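Local structure of magnesium and cobalt efflux protein (Bordetella parapertussis, 3JTF) at the interface of chains A and B. The protein probably takes part in magnesium and cobalt ion transport and, through its CBS domain pair, the fragment crystallised, binds AMP. Sequence-based numbering; all coordinates share one arbitrary frame. Chains: chain A/B, Magnesium and cobalt efflux protein.

Contact 1: the interface of chains A and B. Residues chain A 118, 121-122, 125; chain B 95, 117, 121.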
ATOM      1  N   GLU A 118       5.662   7.797  -2.858  1.00 13.98           N
ATOM      2  CA  GLU A 118       6.728   7.267  -2.030  1.00 14.61           C
ATOM      3  C   GLU A 118       8.112   7.415  -2.690  1.00 14.14           C
ATOM      4  O   GLU A 118       9.069   7.788  -2.021  1.00 12.91           O
ATOM      5  CB  GLU A 118       6.469   5.781  -1.734  1.00 15.32           C
ATOM      6  CG  GLU A 118       7.689   5.023  -1.075  1.00 20.21           C
ATOM      7  CD  GLU A 118       7.352   3.547  -0.716  1.00 25.89           C
ATOM      8  OE1 GLU A 118       8.075   2.612  -1.142  1.00 30.11           O
ATOM      9  OE2 GLU A 118       6.347   3.323  -0.022  1.00 27.67           O
ATOM     10  N   LEU A 121       9.126  11.162  -2.596  1.00  9.67           N
ATOM     11  CA  LEU A 121       9.543  11.520  -1.243  1.00  9.24           C
ATOM     12  C   LEU A 121      10.922  10.937  -0.831  1.00  8.92           C
ATOM     13  O   LEU A 121      11.776  11.623  -0.254  1.00  8.56           O
ATOM     14  CB  LEU A 121       8.442  11.076  -0.258  1.00  9.05           C
ATOM     15  CG  LEU A 121       7.072  11.750  -0.371  1.00  9.97           C
ATOM     16  CD1 LEU A 121       5.995  11.065   0.511  1.00 14.34           C
ATOM     17  CD2 LEU A 121       7.182  13.187  -0.034  1.00 11.66           C
ATOM     18  N   GLU A 122      11.132   9.664  -1.146  1.00 10.13           N
ATOM     19  CA  GLU A 122      12.411   9.011  -0.862  1.00 11.59           C
ATOM     20  C   GLU A 122      13.550   9.747  -1.518  1.00 11.93           C
ATOM     21  O   GLU A 122      14.544  10.000  -0.867  1.00 10.37           O
ATOM     22  CB  GLU A 122      12.389   7.553  -1.294  1.00 12.40           C
ATOM     23  CG  GLU A 122      11.637   6.718  -0.302  1.00 15.20           C
ATOM     24  CD  GLU A 122      11.537   5.244  -0.672  1.00 22.43           C
ATOM     25  OE1 GLU A 122      11.639   4.926  -1.875  1.00 26.75           O
ATOM     26  OE2 GLU A 122      11.323   4.403   0.240  1.00 25.92           O
ATOM     27  N   VAL A 125      14.123  13.085   0.302  1.00 13.04           N
ATOM     28  CA  VAL A 125      14.826  12.858   1.569  1.00 12.67           C
ATOM     29  C   VAL A 125      16.295  12.505   1.359  1.00 14.87           C
ATOM     30  O   VAL A 125      17.144  12.958   2.113  1.00 13.59           O
ATOM     31  CB  VAL A 125      14.146  11.784   2.453  1.00 11.98           C
ATOM     32  CG1 VAL A 125      14.996  11.489   3.681  1.00 11.22           C
ATOM     33  CG2 VAL A 125      12.749  12.245   2.823  1.00 10.38           C
TER
ATOM     34  N   ARG B  95      12.666   1.379   5.985  1.00 14.05           N
ATOM     35  CA  ARG B  95      13.262   1.124   4.669  0.50 14.58           C
ATOM     36  C   ARG B  95      13.912  -0.268   4.605  1.00 14.40           C
ATOM     37  O   ARG B  95      13.883  -0.911   3.564  1.00 14.35           O
ATOM     38  CB  ARG B  95      14.307   2.190   4.299  0.50 14.71           C
ATOM     39  CG  ARG B  95      13.745   3.488   3.666  0.50 15.21           C
ATOM     40  CD  ARG B  95      14.895   4.508   3.431  0.50 16.61           C
ATOM     41  NE  ARG B  95      14.489   5.793   2.824  0.50 14.31           N
ATOM     42  CZ  ARG B  95      15.291   6.843   2.761  0.50 18.35           C
ATOM     43  NH1 ARG B  95      16.511   6.740   3.259  0.50 20.41           N
ATOM     44  NH2 ARG B  95      14.909   7.988   2.188  0.50 19.49           N
HETATM   45  N   MSE B 117       5.450   4.288   6.947  1.00 15.53           N
HETATM   46  CA  MSE B 117       6.622   4.900   6.299  1.00 15.52           C
HETATM   47  C   MSE B 117       6.253   6.142   5.522  1.00 14.91           C
HETATM   48  O   MSE B 117       7.023   7.093   5.486  1.00 13.09           O
HETATM   49  CB  MSE B 117       7.349   3.926   5.364  1.00 15.34           C
HETATM   50  CG  MSE B 117       8.811   4.431   5.020  1.00 18.03           C
HETATM   51 SE   MSE B 117       9.712   3.058   3.965  1.00 25.44          SE
HETATM   52  CE  MSE B 117       8.849   3.520   2.251  1.00 23.34           C
ATOM     53  N   LEU B 121       7.921   9.896   5.794  1.00 12.95           N
ATOM     54  CA  LEU B 121       8.513  10.543   4.620  1.00 13.55           C
ATOM     55  C   LEU B 121       7.881  11.906   4.407  1.00 14.20           C
ATOM     56  O   LEU B 121       8.573  12.879   4.201  1.00 13.10           O
ATOM     57  CB  LEU B 121       8.316   9.691   3.375  1.00 13.92           C
ATOM     58  CG  LEU B 121       9.241   8.493   3.230  1.00 13.13           C
ATOM     59  CD1 LEU B 121       8.696   7.577   2.099  1.00 14.24           C
ATOM     60  CD2 LEU B 121      10.636   8.983   2.960  1.00 14.16           C
TER
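A:Leu121 and B:Leu121 meet in a mainly apolar helix-to-helix patch of a two-fold interface, where helix 117-126 of each chain packs against its counterpart and joins two CBS domain pairs in the deposited dimer, which may be the biological one. The two leucines touch near their roots, CB of A:Leu121 lying 3.9 Å from CB of B:Leu121, while CD1 of the A copy also reaches the B methylene. From there B:Leu121 spreads its two methyls over the neighbouring turns of helix 117-126 of chain A. Its CD2 meets CG2 of A:Val125 at 3.9 Å, the two side chains running nearly perpendicular, and its CD1 rests on the CG methylene of A:Glu122 at the same separation of 3.9 Å. The acidic residue thus offers its aliphatic stem to the leucine and carries its carboxylate farther out.

Beside this core, the selenomethionine B:Met117 bends at its third torsion (chi3 79°), which turns its terminal methyl toward two carboxylates of the same chain A helix. That CE lies 3.3 Å from CD of A:Glu118. It is equally near, at 3.3 Å, to OE2 of A:Glu122, and the selenomethionine side chain crosses both glutamates at about a right angle. On the flank, B:Arg95 extends from helix 87-96 and lays NH2 beside CG1 of A:Val125 at 3.8 Å. Its NE stands 4.3 Å from OE2 of A:Glu122, too far for direct contact, although the opposite charges may still attract. Since A:Glu118 is also an AMP-binding residue, the patch places one nucleotide-site residue directly at the dimer surface and may couple pairing of the chains to the shape of that site.

Contact 2: the interface of chains A and B. Residues chain A 33, 36, 38, 41, 57-58; chain B 57-58, 61.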
ATOM      1  N   ILE A  33      -0.604 -11.802  -7.953  1.00 30.83           N
ATOM      2  CA  ILE A  33      -0.924 -10.794  -6.952  1.00 31.48           C
ATOM      3  C   ILE A  33      -0.445 -11.176  -5.526  1.00 32.73           C
ATOM      4  O   ILE A  33       0.018 -10.319  -4.767  1.00 32.78           O
ATOM      5  CB  ILE A  33      -2.415 -10.475  -6.959  1.00 31.34           C
ATOM      6  CG1 ILE A  33      -2.756  -9.664  -8.221  1.00 30.82           C
ATOM      7  CG2 ILE A  33      -2.824  -9.692  -5.718  1.00 30.55           C
ATOM      8  CD1 ILE A  33      -4.128  -9.931  -8.737  1.00 31.90           C
ATOM      9  N   THR A  36       3.703 -11.237  -4.879  1.00 38.72           N
ATOM     10  CA  THR A  36       4.490 -10.022  -5.016  1.00 38.62           C
ATOM     11  C   THR A  36       4.026  -9.049  -3.948  1.00 38.46           C
ATOM     12  O   THR A  36       2.835  -8.971  -3.621  1.00 38.81           O
ATOM     13  CB  THR A  36       4.417  -9.424  -6.445  1.00 38.83           C
ATOM     14  OG1 THR A  36       3.290  -8.560  -6.562  1.00 39.33           O
ATOM     15  CG2 THR A  36       4.327 -10.527  -7.500  1.00 38.19           C
ATOM     16  N   HIS A  38       3.231  -5.957  -3.685  1.00 34.57           N
ATOM     17  CA  HIS A  38       2.675  -4.685  -4.174  1.00 32.92           C
ATOM     18  C   HIS A  38       1.184  -4.583  -3.964  1.00 31.31           C
ATOM     19  O   HIS A  38       0.483  -5.569  -4.022  1.00 31.15           O
ATOM     20  CB  HIS A  38       2.967  -4.497  -5.661  1.00 33.20           C
ATOM     21  CG  HIS A  38       4.416  -4.348  -5.955  1.00 34.79           C
ATOM     22  ND1 HIS A  38       5.202  -3.387  -5.350  1.00 34.58           N
ATOM     23  CD2 HIS A  38       5.241  -5.073  -6.743  1.00 36.09           C
ATOM     24  CE1 HIS A  38       6.448  -3.518  -5.769  1.00 36.45           C
ATOM     25  NE2 HIS A  38       6.496  -4.526  -6.622  1.00 38.12           N
ATOM     26  N   PHE A  41      -1.257  -2.672  -9.308  1.00 19.39           N
ATOM     27  CA  PHE A  41      -0.716  -3.294 -10.494  1.00 19.00           C
ATOM     28  C   PHE A  41      -1.311  -2.635 -11.720  1.00 17.89           C
ATOM     29  O   PHE A  41      -2.528  -2.620 -11.891  1.00 17.11           O
ATOM     30  CB  PHE A  41      -1.103  -4.771 -10.548  1.00 18.85           C
ATOM     31  CG  PHE A  41      -0.616  -5.560  -9.412  1.00 17.76           C
ATOM     32  CD1 PHE A  41      -1.263  -5.525  -8.192  1.00 19.20           C
ATOM     33  CD2 PHE A  41       0.498  -6.374  -9.560  1.00 20.61           C
ATOM     34  CE1 PHE A  41      -0.806  -6.282  -7.120  1.00 19.09           C
ATOM     35  CE2 PHE A  41       0.967  -7.127  -8.508  1.00 21.50           C
ATOM     36  CZ  PHE A  41       0.317  -7.087  -7.279  1.00 21.62           C
ATOM     37  N   ALA A  57      -4.963  -4.436  -5.482  1.00 19.49           N
ATOM     38  CA  ALA A  57      -5.088  -5.811  -5.050  1.00 19.47           C
ATOM     39  C   ALA A  57      -6.305  -6.022  -4.162  1.00 19.05           C
ATOM     40  O   ALA A  57      -7.050  -7.004  -4.311  1.00 19.57           O
ATOM     41  CB  ALA A  57      -3.830  -6.260  -4.322  1.00 19.84           C
ATOM     42  N   LYS A  58      -6.523  -5.113  -3.223  1.00 18.12           N
ATOM     43  CA  LYS A  58      -7.575  -5.331  -2.254  1.00 18.47           C
ATOM     44  C   LYS A  58      -8.963  -5.291  -2.911  1.00 17.90           C
ATOM     45  O   LYS A  58      -9.921  -5.782  -2.332  1.00 16.03           O
ATOM     46  CB  LYS A  58      -7.495  -4.329  -1.112  1.00 19.02           C
ATOM     47  CG  LYS A  58      -7.939  -2.931  -1.476  1.00 20.75           C
ATOM     48  CD  LYS A  58      -7.752  -1.960  -0.296  1.00 23.84           C
ATOM     49  CE  LYS A  58      -8.786  -2.111   0.785  1.00 22.81           C
ATOM     50  NZ  LYS A  58     -10.025  -1.378   0.461  1.00 23.57           N
TER
ATOM     51  N   ALA B  57      -4.647  -6.921   3.737  1.00 20.48           N
ATOM     52  CA  ALA B  57      -5.933  -7.242   3.092  1.00 21.38           C
ATOM     53  C   ALA B  57      -5.801  -8.235   1.944  1.00 21.96           C
ATOM     54  O   ALA B  57      -6.637  -9.118   1.813  1.00 21.01           O
ATOM     55  CB  ALA B  57      -6.580  -5.990   2.542  1.00 22.09           C
ATOM     56  N   LYS B  58      -4.754  -8.084   1.143  1.00 21.76           N
ATOM     57  CA  LYS B  58      -4.586  -8.901  -0.037  1.00 22.84           C
ATOM     58  C   LYS B  58      -4.341 -10.385   0.301  1.00 21.77           C
ATOM     59  O   LYS B  58      -4.659 -11.272  -0.509  1.00 21.66           O
ATOM     60  CB  LYS B  58      -3.482  -8.336  -0.938  1.00 23.85           C
ATOM     61  CG  LYS B  58      -2.086  -8.512  -0.449  1.00 26.38           C
ATOM     62  CD  LYS B  58      -1.075  -7.794  -1.399  1.00 33.08           C
ATOM     63  CE  LYS B  58      -0.252  -8.771  -2.243  1.00 34.97           C
ATOM     64  NZ  LYS B  58       0.268  -8.079  -3.513  1.00 38.00           N
ATOM     65  N   LEU B  61      -7.059 -13.048  -0.179  1.00 16.74           N
ATOM     66  CA  LEU B  61      -7.230 -13.722  -1.472  1.00 16.00           C
ATOM     67  C   LEU B  61      -6.820 -15.193  -1.422  1.00 16.09           C
ATOM     68  O   LEU B  61      -7.202 -15.960  -2.283  1.00 17.17           O
ATOM     69  CB  LEU B  61      -6.438 -13.028  -2.574  1.00 15.78           C
ATOM     70  CG  LEU B  61      -6.991 -11.649  -2.907  1.00 16.63           C
ATOM     71  CD1 LEU B  61      -5.904 -10.874  -3.757  1.00 17.42           C
ATOM     72  CD2 LEU B  61      -8.343 -11.754  -3.609  1.00 17.47           C
TER
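B:Lys58 reaches into chain A in a polar contact of the two-fold interface, joining two CBS domain pairs in the deposited, possibly biological, dimer by hydrogen bonds to backbone carbonyls as well as by apolar packing. The lysine belongs to the 3-10 helix 57-64 and brings its amine among three backbone oxygens supplied by helix 26-35 and the loop that follows. Its NZ donates to the backbone O of A:Ile33 at 2.6 Å, in the carbonyl plane and with a C=O...N angle of 160°. A second bond runs from NZ to O of A:Thr36 at 2.7 Å, here with the donor tilted somewhat from the carbonyl plane. The third, to O of A:His38 at 2.6 Å, is similarly tilted and more bent, at 147°; its acceptor belongs to an AMP-binding residue, so the lysine touches the backbone of the nucleotide site. Three bonds thus grip one amine, and the A:Ile33 carbonyl near the C-terminal end of helix 26-35, with the two loop carbonyls, would be expected to favour a positive charge there.

CG of B:Lys58 sits between its backbone N and carbonyl carbon (chi1 73°), and a further bend at the third torsion carries the amine toward the three oxygens. The ring of A:Phe41 stands behind, with NZ in its plane at the edge, 3.9 Å from CZ, while CG1 of A:Ile33 covers one ring face near the rim. At its root, the lysine packs its CB against CB of A:Ala57 at 4.0 Å, and across the two-fold CB of A:Lys58 meets CB of B:Ala57 at 4.1 Å. One turn further on, CD1 of B:Leu61 rests on CG2 of A:Ile33 at 3.8 Å, the two side chains approaching at a slant.

About 21 Å separates the centres of the C-alpha atoms of contact 1 and contact 2, and they share no residue. Both belong to the same two-fold interface, but they use different elements: helix 117-126 with helix 87-96 in one, the 3-10 helix 57-64 with the end of helix 26-35 in the other. Each also includes an AMP-binding residue of chain A, one from each of the two CBS sequence repeats. Attachment at separated places, each repeated by the two-fold, would be expected to limit rocking of one chain on the other, although the structure alone does not show this.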